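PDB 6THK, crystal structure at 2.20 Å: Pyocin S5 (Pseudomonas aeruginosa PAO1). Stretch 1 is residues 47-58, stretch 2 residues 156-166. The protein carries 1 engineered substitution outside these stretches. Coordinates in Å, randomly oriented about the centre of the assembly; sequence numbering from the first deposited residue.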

# COMPACT_ATOMS: atom_id res chain seq x y z
N ILE A 47 -56.25 -49.25 62.93
CA ILE A 47 -56.15 -47.91 63.51
C ILE A 47 -54.69 -47.45 63.38
O ILE A 47 -54.42 -46.35 62.89
N TYR A 48 -53.73 -48.35 63.75
CA TYR A 48 -52.29 -48.06 63.66
C TYR A 48 -51.91 -47.72 62.21
O TYR A 48 -51.30 -46.68 61.99
N LEU A 49 -52.28 -48.59 61.24
CA LEU A 49 -51.99 -48.38 59.81
C LEU A 49 -52.55 -47.05 59.31
O LEU A 49 -51.85 -46.34 58.57
N GLN A 50 -53.80 -46.69 59.69
CA GLN A 50 -54.42 -45.43 59.28
C GLN A 50 -53.71 -44.23 59.87
O GLN A 50 -53.33 -43.34 59.13
N LYS A 51 -53.54 -44.20 61.20
CA LYS A 51 -52.92 -43.09 61.92
C LYS A 51 -51.45 -42.84 61.58
O LYS A 51 -51.05 -41.69 61.46
N ASN A 52 -50.64 -43.91 61.50
CA ASN A 52 -49.19 -43.85 61.37
C ASN A 52 -48.65 -43.96 59.95
O ASN A 52 -47.54 -43.48 59.70
N ILE A 53 -49.40 -44.60 59.04
CA ILE A 53 -48.95 -44.78 57.68
C ILE A 53 -49.88 -44.05 56.67
O ILE A 53 -49.41 -43.11 56.04
N TYR A 54 -51.15 -44.45 56.50
CA TYR A 54 -52.03 -43.85 55.49
C TYR A 54 -52.26 -42.34 55.62
O TYR A 54 -52.06 -41.63 54.65
N TYR A 55 -52.72 -41.86 56.79
CA TYR A 55 -53.03 -40.43 56.98
C TYR A 55 -51.76 -39.54 56.80
O TYR A 55 -51.86 -38.59 56.01
N PRO A 56 -50.57 -39.88 57.38
CA PRO A 56 -49.37 -39.05 57.13
C PRO A 56 -48.87 -39.08 55.67
O PRO A 56 -48.57 -38.01 55.14
N VAL A 57 -48.77 -40.27 55.09
CA VAL A 57 -48.28 -40.43 53.73
C VAL A 57 -49.16 -39.74 52.71
O VAL A 57 -48.67 -39.18 51.75
N ARG A 58 -50.46 -39.82 52.92
CA ARG A 58 -51.39 -39.18 52.02
C ARG A 58 -51.21 -37.66 52.03
O ARG A 58 -51.33 -37.01 51.00
N PRO A 156 -36.11 -47.51 68.06
CA PRO A 156 -37.43 -48.17 67.99
C PRO A 156 -38.11 -48.04 66.63
O PRO A 156 -37.72 -47.19 65.82
N PHE A 157 -39.15 -48.87 66.39
CA PHE A 157 -39.90 -48.85 65.14
C PHE A 157 -40.58 -47.52 64.88
O PHE A 157 -40.63 -47.10 63.73
N GLN A 158 -41.09 -46.87 65.94
CA GLN A 158 -41.74 -45.56 65.84
C GLN A 158 -40.75 -44.49 65.39
O GLN A 158 -41.16 -43.54 64.71
N GLN A 159 -39.45 -44.67 65.75
CA GLN A 159 -38.36 -43.77 65.37
C GLN A 159 -38.07 -43.91 63.91
O GLN A 159 -37.89 -42.89 63.23
N LEU A 160 -38.14 -45.14 63.40
CA LEU A 160 -37.93 -45.41 61.99
C LEU A 160 -39.07 -44.83 61.17
O LEU A 160 -38.86 -44.29 60.09
N VAL A 161 -40.29 -44.99 61.67
CA VAL A 161 -41.49 -44.42 61.02
C VAL A 161 -41.27 -42.93 60.74
O VAL A 161 -41.40 -42.52 59.60
N ARG A 162 -40.81 -42.16 61.75
CA ARG A 162 -40.50 -40.72 61.64
C ARG A 162 -39.48 -40.43 60.53
O ARG A 162 -39.73 -39.56 59.68
N ASP A 163 -38.38 -41.21 60.49
CA ASP A 163 -37.30 -41.12 59.52
C ASP A 163 -37.76 -41.45 58.10
O ASP A 163 -37.33 -40.79 57.14
N GLU A 164 -38.68 -42.44 57.99
CA GLU A 164 -39.25 -42.90 56.73
C GLU A 164 -40.23 -41.89 56.14
O GLU A 164 -40.31 -41.79 54.91
N LEU A 165 -40.93 -41.13 57.00
CA LEU A 165 -41.83 -40.07 56.58
C LEU A 165 -41.03 -38.85 56.12
O LEU A 165 -41.46 -38.14 55.21
N GLU A 166 -39.84 -38.62 56.73
CA GLU A 166 -38.94 -37.53 56.31
C GLU A 166 -38.42 -37.86 54.90
O GLU A 166 -38.40 -36.98 54.04

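The helix of stretch 1 does not present a regular face to its partner: a wider pi-type turn spans residues 50-54, and just beyond it the helix is kinked at P56, whose nitrogen has no bond to the turn before. Proline suits this place because its ring nitrogen carries no hydrogen to donate. Within the wide turn, Y54 N and Y55 N reach back to L49 O and Q50 O at 2.9 and 2.8 Å, and the ordinary pattern resumes with V57 N bonded to I53 O at 3.1 Å. Against this helix runs the helix of 157-166, nearly parallel at 18°, with the axes 11.0 Å apart at their closest. That spacing is wide, and the two stretches bury only 301 Å² between them, with Y48 and L165 covered most.

At one end the bridge is Y48. Its CA-to-CB bond points toward the other helix, and chi1 in t carries the ring across the gap. The hydroxyl, which can accept as well as donate, receives a hydrogen bond from Q158 NE2, with 3.0 Å between NE2 and Y48 OH. Q158 starts sideways, but its m, m conformation brings the amide nearer; glutamine is long enough to make this reach from an exposed position. Y48 OH also lies 3.1 Å from F157 CE2, and the two rings meet near each other's planes, edge to edge rather than stacked. F157, also t, points toward the contact, while V161 CG2 approaches Y48 OH at 3.8 Å.

N52 sits in the middle, with N52 CA 7.7 Å from V161 CA. Its m rotamer folds the amide back along its own helix, where ND2 donates to Y48 O at 2.8 Å; a short polar side chain can thus satisfy itself locally while facing the neighbour. K51 NZ adds a weak hydrogen bond to N52 OD1 at 3.3 Å. The compact, beta-branched V161, in t, points toward stretch 1, with CG1 3.9 Å from N52 O.

Toward the other end the contact becomes apolar. L165, with chi1 m and chi2 t, points toward stretch 1 and has the largest covered area of any residue here. Its CD2 lies 3.8 Å from both P56 CB and V57 CG2, so one methyl touches two neighbouring residues. The compact, puckered ring of P56 points its CA-to-CB bond toward stretch 2, and CB is its closest atom to the leucine, whereas V57, in t, leaves its backbone sideways and still offers a methyl. Such branched aliphatic groups pack closely without needing polar partners.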

# COMPACT_ATOMS: atom_id res chain seq x y z
CB ILE A 47 -56.72 -47.89 64.97
CG1 ILE A 47 -58.26 -48.05 64.97
CG2 ILE A 47 -56.30 -46.63 65.74
CD1 ILE A 47 -58.90 -48.32 66.35
CB TYR A 48 -51.43 -49.21 64.22
CG TYR A 48 -49.93 -48.98 64.03
CD1 TYR A 48 -49.29 -49.36 62.85
CD2 TYR A 48 -49.18 -48.34 65.01
CE1 TYR A 48 -47.93 -49.11 62.66
CE2 TYR A 48 -47.83 -48.06 64.81
CZ TYR A 48 -47.20 -48.46 63.64
OH TYR A 48 -45.86 -48.23 63.48
CB LEU A 49 -52.52 -49.54 58.94
CG LEU A 49 -51.88 -50.94 59.09
CD1 LEU A 49 -52.58 -51.95 58.21
CD2 LEU A 49 -50.41 -50.93 58.79
CB GLN A 50 -55.91 -45.38 59.63
CG GLN A 50 -56.80 -46.13 58.65
CD GLN A 50 -58.25 -45.92 58.97
OE1 GLN A 50 -58.69 -46.02 60.12
NE2 GLN A 50 -59.05 -45.65 57.96
CB LYS A 51 -53.09 -43.29 63.44
CG LYS A 51 -52.68 -42.09 64.31
CD LYS A 51 -52.53 -42.44 65.79
CE LYS A 51 -51.16 -42.95 66.19
NZ LYS A 51 -50.14 -41.86 66.22
CB ASN A 52 -48.53 -44.90 62.26
CG ASN A 52 -48.90 -44.76 63.72
OD1 ASN A 52 -48.28 -44.01 64.47
ND2 ASN A 52 -49.96 -45.44 64.14
CB ILE A 53 -48.69 -46.29 57.33
CG1 ILE A 53 -47.42 -46.82 58.03
CG2 ILE A 53 -48.54 -46.50 55.83
CD1 ILE A 53 -47.63 -47.63 59.27
CB TYR A 54 -53.37 -44.58 55.37
CG TYR A 54 -54.11 -44.29 54.07
CD1 TYR A 54 -54.94 -43.18 53.95
CD2 TYR A 54 -53.96 -45.12 52.96
CE1 TYR A 54 -55.61 -42.89 52.76
CE2 TYR A 54 -54.65 -44.86 51.77
CZ TYR A 54 -55.47 -43.75 51.68
OH TYR A 54 -56.15 -43.49 50.51
CB TYR A 55 -53.79 -40.17 58.30
CG TYR A 55 -55.23 -40.64 58.31
CD1 TYR A 55 -55.61 -41.82 57.65
CD2 TYR A 55 -56.21 -39.95 59.02
CE1 TYR A 55 -56.94 -42.26 57.66
CE2 TYR A 55 -57.53 -40.39 59.05
CZ TYR A 55 -57.89 -41.55 58.36
OH TYR A 55 -59.19 -42.00 58.36
CB PRO A 56 -48.32 -39.64 58.08
CG PRO A 56 -49.09 -40.42 59.10
CD PRO A 56 -50.25 -40.96 58.33
CB VAL A 57 -48.14 -41.90 53.36
CG1 VAL A 57 -47.80 -42.04 51.89
CG2 VAL A 57 -47.06 -42.55 54.21
CB ARG A 58 -52.81 -39.57 52.39
CG ARG A 58 -53.87 -38.73 51.72
CD ARG A 58 -54.22 -39.29 50.36
NE ARG A 58 -55.17 -38.42 49.69
CZ ARG A 58 -56.11 -38.84 48.86
NH1 ARG A 58 -56.23 -40.14 48.60
NH2 ARG A 58 -56.92 -37.97 48.30
CB PRO A 156 -38.23 -47.46 69.07
CG PRO A 156 -37.63 -46.11 69.16
CD PRO A 156 -36.16 -46.30 68.91
CB PHE A 157 -40.91 -49.99 65.04
CG PHE A 157 -41.56 -50.10 63.68
CD1 PHE A 157 -40.87 -50.67 62.61
CD2 PHE A 157 -42.84 -49.61 63.45
CE1 PHE A 157 -41.46 -50.76 61.35
CE2 PHE A 157 -43.43 -49.71 62.19
CZ PHE A 157 -42.73 -50.28 61.15
CB GLN A 158 -42.42 -45.16 67.15
CG GLN A 158 -43.57 -46.09 67.56
CD GLN A 158 -44.48 -46.50 66.42
OE1 GLN A 158 -45.07 -45.67 65.72
NE2 GLN A 158 -44.61 -47.80 66.22
CB GLN A 159 -37.08 -44.00 66.20
CG GLN A 159 -36.09 -42.83 66.16
CD GLN A 159 -36.68 -41.44 66.42
OE1 GLN A 159 -37.71 -41.26 67.10
NE2 GLN A 159 -36.01 -40.43 65.88
CB LEU A 160 -37.82 -46.91 61.73
CG LEU A 160 -37.74 -47.25 60.25
CD1 LEU A 160 -36.32 -47.11 59.75
CD2 LEU A 160 -38.27 -48.64 59.97
CB VAL A 161 -42.81 -44.76 61.80
CG1 VAL A 161 -43.99 -43.89 61.36
CG2 VAL A 161 -43.17 -46.23 61.64
CB ARG A 162 -39.99 -40.17 62.99
CG ARG A 162 -40.96 -39.19 63.62
CD ARG A 162 -40.33 -38.50 64.81
NE ARG A 162 -40.89 -38.99 66.07
CZ ARG A 162 -40.27 -38.89 67.24
NH1 ARG A 162 -39.06 -38.34 67.32
NH2 ARG A 162 -40.85 -39.35 68.34
CB ASP A 163 -36.12 -42.02 59.94
CG ASP A 163 -35.42 -41.54 61.21
OD1 ASP A 163 -35.66 -40.37 61.61
OD2 ASP A 163 -34.60 -42.30 61.77
CB GLU A 164 -39.87 -44.29 56.88
CG GLU A 164 -38.85 -45.41 56.76
CD GLU A 164 -37.91 -45.31 55.58
OE1 GLU A 164 -38.38 -45.46 54.43
OE2 GLU A 164 -36.71 -45.04 55.79
CB LEU A 165 -42.82 -39.70 57.69
CG LEU A 165 -43.87 -40.76 58.02
CD1 LEU A 165 -44.53 -40.48 59.35
CD2 LEU A 165 -44.92 -40.87 56.91
CB GLU A 166 -37.78 -37.36 57.29
CG GLU A 166 -37.16 -35.97 57.26
CD GLU A 166 -35.74 -35.83 57.80
OE1 GLU A 166 -35.02 -34.92 57.32
OE2 GLU A 166 -35.35 -36.62 58.69